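Local structure of ankyrin repeat domain protein (Legionella pneumophila subsp. pneumophila, 6MCA) at residues Asp197-Phe202 / His219-Ala224; Asp223-Ala228 / Ala350-Val355. The protein is a Legionella effector with ankyrin repeats and a probably cysteine protease-like part, and interacts with LARP7 of the host 7SK snRNP complex. All coordinates share one frame; numbering follows the deposited sequence.

Interaction 1 (Asp197-Phe202 / His219-Ala224); sequences DSLRRF and HNIMDA
Arg200, whose CB rests 3.7 Å from Met222 CE on the facing helix, turns its far end back along its own helix to grip Asp197 OD1 with two nitrogens. The stronger bond is Arg200 NH2 to Asp197 OD1 at 3.1 Å, with the oxygen in the guanidinium plane but the nitrogen 31° out of the carboxylate plane on the syn side; Arg200 NE adds a weak bond to the same oxygen. The other carboxylate oxygen, Asp197 OD2, takes Arg201 NE at 2.7 Å, also on its syn side. One carboxylate thus links two arginines a turn further on, and Arg200 NH2 lies 3.6 Å above the centre of the Arg201 guanidinium face.

The crossing itself is apolar. Met222 points at helix 188-202 and passes Leu199 in the opposite sense, with Met222 CG 4.0 Å from Leu199 CB. Its last torsion, about CG-SD, is turned to 61° (chi3), which brings CE to Arg200 CB. Leu199 CD1 meets Ile221 CG2 at 4.2 Å. The segment axes run nearly antiparallel, at 158°, and approach no closer than 10.2 Å, so these side chains bridge a wide helical hairpin of two consecutive helices, 188-202 and 215-233, joined through residues 203-214. Helix 355-364 adds Val356 against Leu199 and Ala359 against Ile221, while Ile203 touches Met222.

The chemistry is therefore divided: the Asp197, Arg200 and Arg201 salt-bridge network lies wholly within segment 197-202, the carboxylate probably easing the closeness of the arginines, while dispersion contacts of Met222, Leu199, Ile221 and the aliphatic root of Arg200 join the helices.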
# COMPACT_ATOMS: atom_id res chain seq x y z
N ASP A 197 1.13 -9.73 0.80
CA ASP A 197 0.87 -10.37 2.09
C ASP A 197 -0.54 -10.94 2.15
O ASP A 197 -0.77 -12.00 2.75
CB ASP A 197 1.10 -9.37 3.22
CG ASP A 197 0.94 -10.00 4.59
OD1 ASP A 197 1.86 -10.74 5.01
OD2 ASP A 197 -0.09 -9.76 5.24
N SER A 198 -1.51 -10.25 1.54
CA SER A 198 -2.88 -10.74 1.52
C SER A 198 -3.01 -12.01 0.71
O SER A 198 -3.72 -12.94 1.11
CB SER A 198 -3.81 -9.66 0.97
OG SER A 198 -5.07 -10.19 0.60
N LEU A 199 -2.31 -12.09 -0.43
CA LEU A 199 -2.30 -13.34 -1.19
C LEU A 199 -1.68 -14.47 -0.38
O LEU A 199 -2.19 -15.60 -0.37
CB LEU A 199 -1.55 -13.14 -2.51
CG LEU A 199 -2.25 -12.27 -3.56
CD1 LEU A 199 -1.34 -12.07 -4.76
CD2 LEU A 199 -3.58 -12.88 -3.97
N ARG A 200 -0.57 -14.18 0.30
CA ARG A 200 0.08 -15.19 1.13
C ARG A 200 -0.87 -15.72 2.20
O ARG A 200 -0.97 -16.93 2.42
CB ARG A 200 1.35 -14.62 1.77
CG ARG A 200 2.03 -15.58 2.74
CD ARG A 200 3.10 -14.88 3.55
NE ARG A 200 2.54 -13.94 4.52
CZ ARG A 200 2.10 -14.29 5.72
NH1 ARG A 200 2.15 -15.56 6.11
NH2 ARG A 200 1.61 -13.37 6.54
N ARG A 201 -1.56 -14.81 2.89
CA ARG A 201 -2.53 -15.23 3.90
C ARG A 201 -3.70 -15.97 3.26
O ARG A 201 -4.26 -16.90 3.88
CB ARG A 201 -3.04 -14.02 4.68
CG ARG A 201 -1.96 -13.27 5.43
CD ARG A 201 -2.53 -12.04 6.12
NE ARG A 201 -1.52 -11.33 6.88
CZ ARG A 201 -1.14 -11.65 8.11
NH1 ARG A 201 -1.70 -12.69 8.72
NH2 ARG A 201 -0.20 -10.95 8.73
N PHE A 202 -4.09 -15.59 2.05
CA PHE A 202 -5.24 -16.19 1.39
C PHE A 202 -4.99 -17.65 1.07
O PHE A 202 -5.80 -18.52 1.41
CB PHE A 202 -5.57 -15.40 0.13
CG PHE A 202 -6.71 -15.97 -0.67
CD1 PHE A 202 -7.99 -16.01 -0.14
CD2 PHE A 202 -6.50 -16.45 -1.95
CE1 PHE A 202 -9.04 -16.53 -0.87
CE2 PHE A 202 -7.55 -16.97 -2.68
CZ PHE A 202 -8.82 -17.01 -2.14
N HIS A 219 1.30 -18.22 -6.69
CA HIS A 219 2.69 -18.12 -6.26
C HIS A 219 3.50 -17.27 -7.23
O HIS A 219 4.16 -16.31 -6.83
CB HIS A 219 3.31 -19.51 -6.12
CG HIS A 219 2.99 -20.19 -4.82
ND1 HIS A 219 2.66 -21.52 -4.74
CD2 HIS A 219 2.96 -19.72 -3.55
CE1 HIS A 219 2.43 -21.84 -3.48
NE2 HIS A 219 2.61 -20.76 -2.74
N ASN A 220 3.40 -17.59 -8.53
CA ASN A 220 4.12 -16.82 -9.53
C ASN A 220 3.77 -15.34 -9.44
O ASN A 220 4.66 -14.48 -9.43
CB ASN A 220 3.82 -17.36 -10.93
CG ASN A 220 4.34 -18.77 -11.13
OD1 ASN A 220 5.36 -19.15 -10.56
ND2 ASN A 220 3.64 -19.54 -11.95
N ILE A 221 2.48 -15.04 -9.31
CA ILE A 221 2.05 -13.65 -9.18
C ILE A 221 2.77 -13.00 -8.01
O ILE A 221 3.35 -11.91 -8.13
CB ILE A 221 0.52 -13.57 -9.02
CG1 ILE A 221 -0.17 -14.10 -10.28
CG2 ILE A 221 0.08 -12.15 -8.72
CD1 ILE A 221 -1.68 -14.14 -10.17
N MET A 222 2.78 -13.68 -6.86
CA MET A 222 3.48 -13.15 -5.69
C MET A 222 4.94 -12.85 -6.03
O MET A 222 5.44 -11.75 -5.75
CB MET A 222 3.38 -14.13 -4.53
CG MET A 222 1.97 -14.26 -3.97
SD MET A 222 1.78 -15.60 -2.78
CE MET A 222 2.93 -15.09 -1.50
N ASP A 223 5.61 -13.80 -6.70
CA ASP A 223 6.98 -13.56 -7.15
C ASP A 223 7.07 -12.24 -7.91
O ASP A 223 7.87 -11.37 -7.56
CB ASP A 223 7.44 -14.72 -8.04
CG ASP A 223 7.83 -15.94 -7.24
OD1 ASP A 223 8.18 -16.97 -7.86
OD2 ASP A 223 7.79 -15.89 -5.99
N ALA A 224 6.20 -12.07 -8.91
CA ALA A 224 6.22 -10.85 -9.70
C ALA A 224 6.05 -9.63 -8.80
O ALA A 224 6.82 -8.66 -8.89
CB ALA A 224 5.13 -10.89 -10.76

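Interaction 2 (Asp223-Ala228 / Ala350-Val355); sequences DAFTDA and ANVQAV
Apolar contacts carry the whole meeting, and all of them are made by the far end of the Phe225 ring. Phe225 CZ lies 3.9 Å from Val355 CG1, and Phe225 CE2 is 4.0 Å from the same methyl, which approaches the ring obliquely. Val352 CG1 comes instead to the ring edge, near its plane, at 4.1 Å from Phe225 CE1. In Val355 the touching branch stands anti to the backbone N (chi1 166°), which directs that methyl at the incoming ring. Phe225 reaches across a gap of 9.5 Å between its CA and that of Val355.

Val192 and Val195 of helix 188-202 also touch the ring, and Ile258 of strand 256-263 touches both Phe225 and Val355. Cys269 of strand 266-273 meets both valines.

Polar bonds lie to the side. Asn351 OD1 accepts from Arg282 N and Asn351 ND2 donates to Ala267 O, tying helix 348-353 to the loop after strand 276-280 and to strand 266-273.

Phe225 thus joins helix 215-233 to segment 350-355 over strands 256-263 and 266-273 of the antiparallel sheet; with all three touching residues buried and apolar, this is consistent with cohesion by dispersion and the hydrophobic effect.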
# COMPACT_ATOMS: atom_id res chain seq x y z
N ASP A 223 5.61 -13.80 -6.70
CA ASP A 223 6.98 -13.56 -7.15
C ASP A 223 7.07 -12.24 -7.91
O ASP A 223 7.87 -11.37 -7.56
CB ASP A 223 7.44 -14.72 -8.04
CG ASP A 223 7.83 -15.94 -7.24
OD1 ASP A 223 8.18 -16.97 -7.86
OD2 ASP A 223 7.79 -15.89 -5.99
N ALA A 224 6.20 -12.07 -8.91
CA ALA A 224 6.22 -10.85 -9.70
C ALA A 224 6.05 -9.63 -8.80
O ALA A 224 6.82 -8.66 -8.89
CB ALA A 224 5.13 -10.89 -10.76
N PHE A 225 5.08 -9.69 -7.87
CA PHE A 225 4.88 -8.56 -6.97
C PHE A 225 6.16 -8.25 -6.21
O PHE A 225 6.56 -7.08 -6.11
CB PHE A 225 3.74 -8.86 -6.00
CG PHE A 225 2.40 -8.38 -6.48
CD1 PHE A 225 2.11 -7.02 -6.50
CD2 PHE A 225 1.43 -9.27 -6.91
CE1 PHE A 225 0.88 -6.57 -6.94
CE2 PHE A 225 0.20 -8.82 -7.36
CZ PHE A 225 -0.08 -7.47 -7.37
N THR A 226 6.85 -9.28 -5.72
CA THR A 226 8.14 -9.09 -5.07
C THR A 226 9.05 -8.25 -5.94
O THR A 226 9.52 -7.18 -5.53
CB THR A 226 8.78 -10.45 -4.77
OG1 THR A 226 7.94 -11.20 -3.89
CG2 THR A 226 10.15 -10.25 -4.12
N ASP A 227 9.27 -8.70 -7.18
CA ASP A 227 10.14 -7.96 -8.09
C ASP A 227 9.64 -6.53 -8.26
O ASP A 227 10.43 -5.58 -8.20
CB ASP A 227 10.22 -8.67 -9.44
CG ASP A 227 10.90 -10.03 -9.34
OD1 ASP A 227 11.67 -10.24 -8.37
OD2 ASP A 227 10.67 -10.88 -10.22
N ALA A 228 8.32 -6.36 -8.40
CA ALA A 228 7.76 -5.02 -8.54
C ALA A 228 8.22 -4.14 -7.39
O ALA A 228 8.73 -3.03 -7.61
CB ALA A 228 6.23 -5.09 -8.60
N ALA A 350 -7.92 -0.34 -7.04
CA ALA A 350 -8.60 -1.35 -7.84
C ALA A 350 -7.73 -1.82 -9.00
O ALA A 350 -7.75 -3.00 -9.36
CB ALA A 350 -9.93 -0.79 -8.36
N ASN A 351 -6.96 -0.90 -9.59
CA ASN A 351 -6.06 -1.28 -10.67
C ASN A 351 -5.01 -2.28 -10.19
O ASN A 351 -4.69 -3.24 -10.89
CB ASN A 351 -5.39 -0.04 -11.27
CG ASN A 351 -6.33 0.76 -12.15
OD1 ASN A 351 -7.39 0.28 -12.54
ND2 ASN A 351 -5.93 1.99 -12.46
N VAL A 352 -4.47 -2.06 -8.99
CA VAL A 352 -3.49 -3.00 -8.45
C VAL A 352 -4.15 -4.33 -8.11
O VAL A 352 -3.58 -5.40 -8.35
CB VAL A 352 -2.76 -2.39 -7.24
CG1 VAL A 352 -1.74 -3.38 -6.69
CG2 VAL A 352 -2.07 -1.09 -7.63
N GLN A 353 -5.36 -4.28 -7.55
CA GLN A 353 -6.07 -5.52 -7.21
C GLN A 353 -6.32 -6.36 -8.46
O GLN A 353 -6.18 -7.59 -8.43
CB GLN A 353 -7.39 -5.23 -6.51
CG GLN A 353 -7.30 -4.38 -5.25
CD GLN A 353 -6.16 -4.79 -4.34
OE1 GLN A 353 -6.15 -5.91 -3.81
NE2 GLN A 353 -5.21 -3.89 -4.14
N ALA A 354 -6.71 -5.72 -9.56
CA ALA A 354 -7.05 -6.45 -10.78
C ALA A 354 -5.86 -7.17 -11.40
O ALA A 354 -6.06 -7.97 -12.31
CB ALA A 354 -7.65 -5.49 -11.81
N VAL A 355 -4.64 -6.91 -10.93
CA VAL A 355 -3.46 -7.59 -11.47
C VAL A 355 -3.56 -9.10 -11.25
O VAL A 355 -3.10 -9.88 -12.10
CB VAL A 355 -2.18 -7.01 -10.84
CG1 VAL A 355 -0.98 -7.91 -11.11
CG2 VAL A 355 -1.92 -5.61 -11.38

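Overall arrangement
Both interactions draw on helix 215-233, and their segments share Asp223 and Ala224, an overlap in sequence alone; their centres lie about 9 Å apart. Met222, the main contributor of this helix to interaction 1, and Phe225 of interaction 2 are three residues apart, with Met222 CA and Phe225 CA separated by 5.0 Å. Helix 188-202 joins the two further, since its later part packs against Met222 while Val192 and Val195 touch Phe225. Interaction 2 lies deeper: its centre is about 11 Å from the centre of the chain, and it is buried beside the five-stranded antiparallel sheet, whereas the centre of interaction 1, partly buried, is about 14 Å from that point.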